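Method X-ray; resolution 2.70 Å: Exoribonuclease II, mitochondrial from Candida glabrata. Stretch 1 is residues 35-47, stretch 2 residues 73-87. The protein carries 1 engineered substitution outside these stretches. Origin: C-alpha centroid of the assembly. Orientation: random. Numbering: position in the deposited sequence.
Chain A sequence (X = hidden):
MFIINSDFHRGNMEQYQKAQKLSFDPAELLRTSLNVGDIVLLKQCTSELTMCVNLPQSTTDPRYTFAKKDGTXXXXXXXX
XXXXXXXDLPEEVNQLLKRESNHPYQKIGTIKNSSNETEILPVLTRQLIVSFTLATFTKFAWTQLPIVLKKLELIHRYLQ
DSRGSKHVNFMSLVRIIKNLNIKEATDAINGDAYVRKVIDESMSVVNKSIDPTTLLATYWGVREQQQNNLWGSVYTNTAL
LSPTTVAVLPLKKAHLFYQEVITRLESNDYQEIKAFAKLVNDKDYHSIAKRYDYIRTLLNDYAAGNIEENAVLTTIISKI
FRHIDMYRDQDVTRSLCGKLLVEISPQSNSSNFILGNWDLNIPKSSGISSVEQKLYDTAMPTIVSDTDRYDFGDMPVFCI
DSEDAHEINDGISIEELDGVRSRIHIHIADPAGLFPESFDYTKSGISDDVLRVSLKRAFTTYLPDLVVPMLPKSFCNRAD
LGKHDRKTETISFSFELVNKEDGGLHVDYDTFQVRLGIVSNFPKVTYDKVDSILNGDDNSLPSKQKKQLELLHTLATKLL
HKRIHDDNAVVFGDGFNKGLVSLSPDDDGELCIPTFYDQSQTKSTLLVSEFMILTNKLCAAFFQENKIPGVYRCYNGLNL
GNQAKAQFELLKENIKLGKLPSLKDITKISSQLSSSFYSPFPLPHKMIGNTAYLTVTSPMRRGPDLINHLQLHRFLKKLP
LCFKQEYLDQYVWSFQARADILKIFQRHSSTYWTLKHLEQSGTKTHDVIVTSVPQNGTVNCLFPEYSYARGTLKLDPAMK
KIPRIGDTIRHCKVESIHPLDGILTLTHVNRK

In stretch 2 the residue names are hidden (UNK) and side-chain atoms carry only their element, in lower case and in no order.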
# COMPACT_ATOMS: atom_id res chain seq x y z
N ASN A 35 -14.69 4.82 15.96
CA ASN A 35 -15.21 5.32 17.21
C ASN A 35 -16.68 4.93 17.33
O ASN A 35 -17.35 4.66 16.33
CB ASN A 35 -15.05 6.84 17.26
CG ASN A 35 -14.96 7.35 18.64
OD1 ASN A 35 -15.08 6.59 19.59
ND2 ASN A 35 -14.65 8.64 18.77
N VAL A 36 -17.18 4.92 18.57
CA VAL A 36 -18.58 4.55 18.79
C VAL A 36 -19.49 5.57 18.13
O VAL A 36 -19.19 6.77 18.08
CB VAL A 36 -18.89 4.38 20.29
CG1 VAL A 36 -17.81 3.55 20.98
CG2 VAL A 36 -19.00 5.71 20.95
N GLY A 37 -20.58 5.10 17.54
CA GLY A 37 -21.44 5.93 16.74
C GLY A 37 -21.18 5.80 15.27
O GLY A 37 -22.03 6.18 14.45
N ASP A 38 -20.01 5.28 14.91
CA ASP A 38 -19.70 5.05 13.52
C ASP A 38 -20.64 3.98 12.99
O ASP A 38 -21.04 3.07 13.72
CB ASP A 38 -18.25 4.62 13.37
CG ASP A 38 -17.28 5.80 13.45
OD1 ASP A 38 -17.73 6.96 13.33
OD2 ASP A 38 -16.06 5.56 13.58
N ILE A 39 -21.08 4.13 11.76
CA ILE A 39 -21.91 3.11 11.13
C ILE A 39 -21.07 2.35 10.12
O ILE A 39 -20.40 2.95 9.27
CB ILE A 39 -23.17 3.71 10.49
CG1 ILE A 39 -24.13 4.13 11.61
CG2 ILE A 39 -23.82 2.72 9.59
CD1 ILE A 39 -25.44 4.74 11.10
N VAL A 40 -21.04 1.02 10.25
CA VAL A 40 -20.06 0.22 9.53
C VAL A 40 -20.73 -0.88 8.75
O VAL A 40 -21.83 -1.34 9.07
CB VAL A 40 -19.03 -0.40 10.48
CG1 VAL A 40 -18.25 0.69 11.08
CG2 VAL A 40 -19.77 -1.17 11.52
N LEU A 41 -20.02 -1.33 7.73
CA LEU A 41 -20.24 -2.61 7.09
C LEU A 41 -19.10 -3.52 7.49
O LEU A 41 -17.93 -3.13 7.41
CB LEU A 41 -20.30 -2.47 5.58
CG LEU A 41 -21.69 -2.34 5.01
CD1 LEU A 41 -21.60 -2.77 3.58
CD2 LEU A 41 -22.71 -3.17 5.80
N LEU A 42 -19.43 -4.72 7.93
CA LEU A 42 -18.43 -5.70 8.31
C LEU A 42 -18.26 -6.76 7.23
O LEU A 42 -19.13 -6.98 6.39
CB LEU A 42 -18.79 -6.33 9.64
CG LEU A 42 -18.26 -5.55 10.83
CD1 LEU A 42 -18.34 -4.08 10.62
CD2 LEU A 42 -19.00 -5.94 12.07
N LYS A 43 -17.09 -7.41 7.25
CA LYS A 43 -16.86 -8.56 6.38
C LYS A 43 -17.75 -9.73 6.77
O LYS A 43 -18.08 -10.57 5.92
CB LYS A 43 -15.39 -8.96 6.42
CG LYS A 43 -14.50 -8.10 5.57
CD LYS A 43 -13.04 -8.38 5.86
CE LYS A 43 -12.12 -7.31 5.26
NZ LYS A 43 -10.67 -7.44 5.64
N GLN A 44 -18.11 -9.82 8.05
CA GLN A 44 -19.10 -10.79 8.48
C GLN A 44 -20.48 -10.46 7.91
O GLN A 44 -21.09 -11.29 7.24
CB GLN A 44 -19.14 -10.84 10.01
CG GLN A 44 -17.79 -11.13 10.72
CD GLN A 44 -16.71 -10.05 10.55
OE1 GLN A 44 -16.71 -9.29 9.58
NE2 GLN A 44 -15.78 -9.99 11.51
N CYS A 45 -20.95 -9.23 8.12
CA CYS A 45 -22.33 -8.88 7.80
C CYS A 45 -22.39 -7.95 6.60
O CYS A 45 -22.83 -6.81 6.73
CB CYS A 45 -23.02 -8.19 8.97
SG CYS A 45 -22.43 -8.76 10.54
N THR A 46 -21.97 -8.43 5.44
CA THR A 46 -21.87 -7.52 4.32
C THR A 46 -23.25 -7.02 3.87
O THR A 46 -23.34 -5.96 3.26
CB THR A 46 -21.07 -8.19 3.20
OG1 THR A 46 -19.67 -8.06 3.48
CG2 THR A 46 -21.36 -7.60 1.81
N SER A 47 -24.33 -7.71 4.23
CA SER A 47 -25.66 -7.27 3.81
C SER A 47 -26.51 -6.68 4.94
O SER A 47 -27.69 -6.38 4.73
CB SER A 47 -26.42 -8.39 3.09
OG SER A 47 -26.14 -8.33 1.70
N UNK A 73 -25.22 -7.99 19.25
CA UNK A 73 -23.88 -7.43 19.17
C UNK A 73 -22.98 -8.27 18.27
O UNK A 73 -23.27 -9.43 17.98
c UNK A 73 -24.56 -5.27 21.12
c UNK A 73 -24.07 -6.61 21.64
c UNK A 73 -23.27 -6.44 22.93
c UNK A 73 -23.25 -7.32 20.57
N UNK A 74 -21.91 -7.65 17.78
CA UNK A 74 -20.85 -8.36 17.07
C UNK A 74 -19.51 -7.78 17.51
O UNK A 74 -19.36 -6.56 17.60
c UNK A 74 -19.77 -8.78 14.85
c UNK A 74 -21.01 -8.28 15.54
c UNK A 74 -22.19 -9.11 15.09
N UNK A 75 -18.57 -8.67 17.83
CA UNK A 75 -17.21 -8.30 18.20
C UNK A 75 -16.32 -8.58 17.02
O UNK A 75 -16.32 -9.71 16.50
c UNK A 75 -17.57 -7.81 21.40
c UNK A 75 -18.65 -9.85 20.81
c UNK A 75 -17.66 -8.92 20.56
c UNK A 75 -19.39 -8.62 22.70
c UNK A 75 -18.42 -7.67 22.48
c UNK A 75 -19.51 -9.71 21.87
o UNK A 75 -20.25 -8.47 23.78
c UNK A 75 -16.74 -9.09 19.40
N UNK A 76 -15.59 -7.58 16.57
CA UNK A 76 -14.84 -7.78 15.34
C UNK A 76 -13.57 -6.96 15.37
O UNK A 76 -13.48 -5.94 16.05
c UNK A 76 -15.66 -7.40 14.11
N UNK A 77 -12.59 -7.44 14.61
CA UNK A 77 -11.36 -6.72 14.40
C UNK A 77 -11.65 -5.46 13.66
O UNK A 77 -12.40 -5.45 12.70
se UNK A 77 -9.18 -7.83 16.22
c UNK A 77 -10.35 -7.56 13.61
c UNK A 77 -8.65 -9.48 17.14
c UNK A 77 -9.61 -8.56 14.46
N UNK A 78 -11.01 -4.40 14.11
CA UNK A 78 -11.03 -3.13 13.41
C UNK A 78 -11.02 -3.30 11.90
O UNK A 78 -11.74 -2.61 11.19
c UNK A 78 -8.24 -0.46 13.49
c UNK A 78 -9.57 -1.09 13.07
c UNK A 78 -7.07 -0.89 12.58
c UNK A 78 -9.83 -2.32 13.87
n UNK A 78 -6.66 0.16 11.58
N UNK A 79 -10.22 -4.23 11.39
CA UNK A 79 -10.08 -4.39 9.95
C UNK A 79 -11.17 -5.21 9.32
O UNK A 79 -11.21 -5.32 8.09
c UNK A 79 -8.74 -5.00 9.65
c UNK A 79 -7.65 -4.11 10.10
o UNK A 79 -7.56 -3.80 11.28
n UNK A 79 -6.85 -3.64 9.16
N UNK A 80 -12.07 -5.78 10.12
CA UNK A 80 -13.25 -6.36 9.53
C UNK A 80 -14.22 -5.31 9.01
O UNK A 80 -15.24 -5.68 8.44
c UNK A 80 -13.97 -7.25 10.54
o UNK A 80 -13.13 -8.30 10.98
N UNK A 81 -13.94 -4.03 9.24
CA UNK A 81 -14.80 -2.94 8.77
C UNK A 81 -14.55 -2.68 7.29
O UNK A 81 -13.44 -2.29 6.90
c UNK A 81 -14.57 -1.67 9.59
c UNK A 81 -15.08 -1.87 11.01
c UNK A 81 -15.31 -0.52 8.93
N UNK A 82 -15.60 -2.81 6.46
CA UNK A 82 -15.42 -2.59 5.02
C UNK A 82 -15.72 -1.16 4.63
O UNK A 82 -15.13 -0.64 3.67
c UNK A 82 -15.59 -3.83 2.94
c UNK A 82 -17.24 -5.81 4.03
c UNK A 82 -16.29 -3.54 4.19
c UNK A 82 -16.34 -4.91 4.81
N UNK A 83 -16.69 -0.52 5.29
CA UNK A 83 -16.87 0.91 5.10
C UNK A 83 -17.45 1.49 6.37
O UNK A 83 -18.09 0.80 7.16
c UNK A 83 -17.76 1.25 3.89
c UNK A 83 -19.50 0.87 2.20
c UNK A 83 -20.15 1.67 4.45
c UNK A 83 -19.19 0.79 3.68
N UNK A 84 -17.24 2.79 6.53
CA UNK A 84 -17.48 3.48 7.78
C UNK A 84 -18.14 4.81 7.48
O UNK A 84 -17.78 5.48 6.52
c UNK A 84 -14.81 4.80 10.29
c UNK A 84 -16.17 4.75 9.61
c UNK A 84 -16.17 3.69 8.53
n UNK A 84 -13.44 8.03 11.40
c UNK A 84 -13.62 6.94 10.66
n UNK A 84 -12.89 6.76 9.56
n UNK A 84 -14.53 6.04 11.02
N UNK A 85 -19.11 5.16 8.33
CA UNK A 85 -19.84 6.42 8.28
C UNK A 85 -19.64 7.09 9.63
O UNK A 85 -20.10 6.56 10.65
c UNK A 85 -21.18 6.54 5.60
c UNK A 85 -21.58 5.60 6.67
c UNK A 85 -22.06 7.53 8.18
c UNK A 85 -21.34 6.21 8.04
N UNK A 86 -19.01 8.26 9.68
CA UNK A 86 -18.65 8.84 10.98
C UNK A 86 -19.87 9.38 11.72
O UNK A 86 -20.92 9.67 11.14
c UNK A 86 -18.38 8.98 8.56
c UNK A 86 -17.66 9.96 10.60
c UNK A 86 -17.16 9.57 9.20
N UNK A 87 -19.72 9.46 13.05
CA UNK A 87 -20.77 9.96 13.95
C UNK A 87 -21.54 11.20 13.43
O UNK A 87 -22.19 11.93 14.19
n UNK A 87 -17.87 9.75 19.29
c UNK A 87 -18.92 9.86 18.26
c UNK A 87 -19.41 9.10 15.92
c UNK A 87 -18.35 9.58 16.89
c UNK A 87 -20.13 10.28 15.30

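Position 73 carries four carbons forked at the second, out of reach of stretch 1: Leu-73. Position 74 has one carbon bearing two more; its CA-to-CB bond points toward stretch 1, and one terminal carbon lies 4.0 Å from Leu-42 CD2: Val-74. At 75 one carbon leads to a six-carbon ring bearing an oxygen, and the CA-to-CB bond points away: Tyr-75. Position 76 has a single carbon, CB, 4.2 Å from Leu-42 CD2 and 3.7 Å from Gln-44 NE2, hence Ala-76.

The unbranched chain at 77 contains selenium between carbons and makes no contact, which identifies selenomethionine, Met-77. Position 78, four carbons in a row ending in nitrogen, also remote, is Lys-78. At 79 two carbons, the second carrying oxygen and nitrogen, follow a CA-to-CB bond that points away, while the backbone O accepts a weak bond from Lys-43 NZ at 3.3 Å: Asn-79.

Position 80 has one carbon and one oxygen; Gln-44 NE2 donates to that oxygen at 3.2 Å, and Lys-43 N to the backbone O at 2.8 Å: Ser-80. Position 81, one carbon bearing two, sets one of these 3.8 Å from Val-40 CG1 and the other 4.0 Å from Leu-42 CD1: Val-81. At 82 four carbons fork at the first, one arm two carbons long, whose last carbon lies 3.4 Å from Thr-46 OG1; the backbone N donates to Leu-41 O at 2.5 Å: Ile-82.

Four carbons forked at the second, the branching carbon 3.9 Å from Leu-41 CB, make 83 Leu-83. Position 84 has three carbons, a nitrogen 3.0 Å from Asp-38 OD2, then a carbon with two nitrogens: Arg-84, whose NE forms a salt bridge there, OD2 lying at the guanidinium edge near its plane. At 85 four carbons fork at the first, CB 3.9 Å from Ile-39 CB: Ile-85. At 86 three carbons close a ring onto the backbone nitrogen, and CB lies 4.1 Å from Asp-38 OD1: Pro-86. Position 87 has four carbons ending in nitrogen, the last carbon 3.1 Å from Val-36 O; its backbone N gives a weak bond to Asp-38 OD1 at 3.2 Å: Lys-87.

The contact is an antiparallel pairing, with strand axes at 152°. Ile-39 and Ile-85 close one hydrogen-bonded pair, N to O at 2.8 Å and O to N at 2.7 Å. Val-40, Leu-42 and Val-81 pack on one face, Ile-39, Leu-41, Leu-83 and Ile-85 on the other. Asp-38 anchors one end, while Lys-43 and Gln-44 bind Ser-80 at the other.

Stretch 2, residues 73-87: LVYAMKNSVILRIPK
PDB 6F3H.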